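Local coordinates for hypothetical protein TT1380 (Thermus thermophilus, PDB 1IUJ) that is of unknown function but belongs to the antibiotic biosynthesis monooxygenase family, so it may act as a monooxygenase, and binds zinc ions in the crystal, at residues Asn38-Pro43 with Asp48-Met53. Sequence-based numbering, arbitrary orientation.
Sequences NLVLRP and DPYVVM
Leu39 and Met53 exchange two nearly straight backbone hydrogen bonds, Leu39 N to Met53 O and Met53 N to Leu39 O, both 2.8 Å. Two residues on, the Leu41–Val51 pair repeats the pattern less evenly: Leu41 N reaches Val51 O at 2.9 Å with a bent N-H...O angle of 144°, whereas Val51 N to Leu41 O is longer, 3.1 Å, but straighter. Leu39 O and Leu41 O each also receive a CA-H...O contact, from Val52 and Tyr50. Between these pairs, Val40 and Val52 form a non-hydrogen-bonded pair; the backbone of Val52 bonds instead to Asn6 of strand 2-8, while residues 39-43 pair with a strand of the second subunit. Asn38 ND2 lies against Val52 CG1 and makes a weak hydrogen bond to Thr54 OG1. With CG anti to the carbonyl carbon (chi1 -89°), the Tyr50 ring runs alongside Arg42; Arg42 CA and Pro43 CD sit over one face, Pro43 CD 3.9 Å from the centroid, and Val40 CG1 meets the edge. Tyr50 OH touches Arg42 CG but is satisfied by Glu19 of helix 15-29. On the sheet face bearing Leu39, Leu41 and Met53, the Met53 chain bends at its last torsion (61°) and presses CE tightly on Leu39 CD1 at 3.4 Å. This is an antiparallel beta hairpin of the dimeric alpha/beta-barrel fold, its sheet continuing across the subunit interface.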
loop_
_atom_site.group_PDB
_atom_site.type_symbol
_atom_site.label_atom_id
_atom_site.label_comp_id
_atom_site.label_asym_id
_atom_site.label_seq_id
_atom_site.Cartn_x
_atom_site.Cartn_y
_atom_site.Cartn_z
ATOM N N ASN B 38 6.826 -8.704 -1.781
ATOM C CA ASN B 38 6.952 -7.481 -2.585
ATOM C C ASN B 38 5.832 -7.444 -3.611
ATOM O O ASN B 38 5.563 -8.440 -4.273
ATOM C CB ASN B 38 8.314 -7.429 -3.308
ATOM C CG ASN B 38 8.515 -6.150 -4.123
ATOM O OD1 ASN B 38 8.447 -6.162 -5.369
ATOM N ND2 ASN B 38 8.790 -5.052 -3.440
ATOM N N LEU B 39 5.196 -6.292 -3.782
ATOM C CA LEU B 39 4.182 -6.134 -4.831
ATOM C C LEU B 39 4.474 -4.889 -5.620
ATOM O O LEU B 39 4.876 -3.865 -5.052
ATOM C CB LEU B 39 2.778 -6.076 -4.250
ATOM C CG LEU B 39 2.356 -7.290 -3.427
ATOM C CD1 LEU B 39 2.670 -7.122 -1.932
ATOM C CD2 LEU B 39 0.892 -7.562 -3.657
ATOM N N VAL B 40 4.349 -4.971 -6.941
ATOM C CA VAL B 40 4.437 -3.781 -7.745
ATOM C C VAL B 40 3.030 -3.475 -8.245
ATOM O O VAL B 40 2.339 -4.345 -8.787
ATOM C CB VAL B 40 5.403 -3.955 -8.928
ATOM C CG1 VAL B 40 5.511 -2.632 -9.717
ATOM C CG2 VAL B 40 6.798 -4.487 -8.452
ATOM N N LEU B 41 2.606 -2.246 -8.009
ATOM C CA LEU B 41 1.202 -1.844 -8.176
ATOM C C LEU B 41 1.089 -0.759 -9.232
ATOM O O LEU B 41 1.638 0.327 -9.097
ATOM C CB LEU B 41 0.662 -1.342 -6.822
ATOM C CG LEU B 41 0.710 -2.291 -5.660
ATOM C CD1 LEU B 41 0.196 -1.600 -4.410
ATOM C CD2 LEU B 41 -0.095 -3.573 -5.905
ATOM N N ARG B 42 0.387 -1.079 -10.327
ATOM C CA ARG B 42 0.167 -0.113 -11.409
ATOM C C ARG B 42 -1.082 0.719 -11.103
ATOM O O ARG B 42 -2.122 0.126 -10.766
ATOM C CB ARG B 42 -0.059 -0.857 -12.740
ATOM C CG ARG B 42 -0.212 0.058 -13.965
ATOM C CD ARG B 42 -0.532 -0.709 -15.239
ATOM N NE ARG B 42 -1.749 -1.488 -15.081
ATOM C CZ ARG B 42 -1.980 -2.649 -15.688
ATOM N NH1 ARG B 42 -1.085 -3.165 -16.534
ATOM N NH2 ARG B 42 -3.117 -3.292 -15.458
ATOM N N PRO B 43 -1.001 2.044 -11.224
ATOM C CA PRO B 43 -2.131 2.915 -10.880
ATOM C C PRO B 43 -3.269 2.740 -11.875
ATOM O O PRO B 43 -3.030 2.479 -13.048
ATOM C CB PRO B 43 -1.537 4.317 -10.976
ATOM C CG PRO B 43 -0.414 4.179 -12.058
ATOM C CD PRO B 43 0.161 2.824 -11.728
ATOM N N ASP B 48 -1.063 9.007 -12.098
ATOM C CA ASP B 48 -0.703 8.738 -10.700
ATOM C C ASP B 48 0.501 7.806 -10.644
ATOM O O ASP B 48 0.802 7.111 -11.629
ATOM C CB ASP B 48 -1.873 8.102 -9.952
ATOM C CG ASP B 48 -3.051 9.034 -9.843
ATOM O OD1 ASP B 48 -2.826 10.253 -9.611
ATOM O OD2 ASP B 48 -4.226 8.622 -9.972
ATOM N N PRO B 49 1.217 7.813 -9.525
ATOM C CA PRO B 49 2.440 7.003 -9.432
ATOM C C PRO B 49 2.204 5.495 -9.260
ATOM O O PRO B 49 1.233 5.061 -8.640
ATOM C CB PRO B 49 3.115 7.579 -8.188
ATOM C CG PRO B 49 1.921 7.982 -7.310
ATOM C CD PRO B 49 0.991 8.600 -8.296
ATOM N N TYR B 50 3.136 4.702 -9.797
ATOM C CA TYR B 50 3.271 3.298 -9.376
ATOM C C TYR B 50 3.596 3.273 -7.884
ATOM O O TYR B 50 4.185 4.233 -7.369
ATOM C CB TYR B 50 4.435 2.624 -10.150
ATOM C CG TYR B 50 4.044 1.973 -11.468
ATOM C CD1 TYR B 50 3.754 2.742 -12.593
ATOM C CD2 TYR B 50 3.972 0.588 -11.573
ATOM C CE1 TYR B 50 3.413 2.119 -13.814
ATOM C CE2 TYR B 50 3.620 -0.046 -12.786
ATOM C CZ TYR B 50 3.340 0.738 -13.875
ATOM O OH TYR B 50 2.968 0.103 -15.064
ATOM N N VAL B 51 3.205 2.194 -7.220
ATOM C CA VAL B 51 3.671 1.913 -5.844
ATOM C C VAL B 51 4.391 0.594 -5.758
ATOM O O VAL B 51 3.863 -0.439 -6.118
ATOM C CB VAL B 51 2.522 2.017 -4.785
ATOM C CG1 VAL B 51 3.007 1.580 -3.410
ATOM C CG2 VAL B 51 2.045 3.440 -4.702
ATOM N N VAL B 52 5.622 0.621 -5.239
ATOM C CA VAL B 52 6.317 -0.623 -4.937
ATOM C C VAL B 52 6.119 -0.808 -3.438
ATOM O O VAL B 52 6.605 0.005 -2.612
ATOM C CB VAL B 52 7.795 -0.560 -5.265
ATOM C CG1 VAL B 52 8.482 -1.835 -4.753
ATOM C CG2 VAL B 52 8.047 -0.290 -6.768
ATOM N N MET B 53 5.431 -1.883 -3.087
ATOM C CA MET B 53 5.064 -2.114 -1.697
ATOM C C MET B 53 5.834 -3.312 -1.196
ATOM O O MET B 53 5.786 -4.390 -1.806
ATOM C CB MET B 53 3.575 -2.412 -1.571
ATOM C CG MET B 53 3.187 -2.623 -0.137
ATOM S SD MET B 53 1.436 -2.774 -0.012
ATOM C CE MET B 53 1.122 -4.204 -0.993
#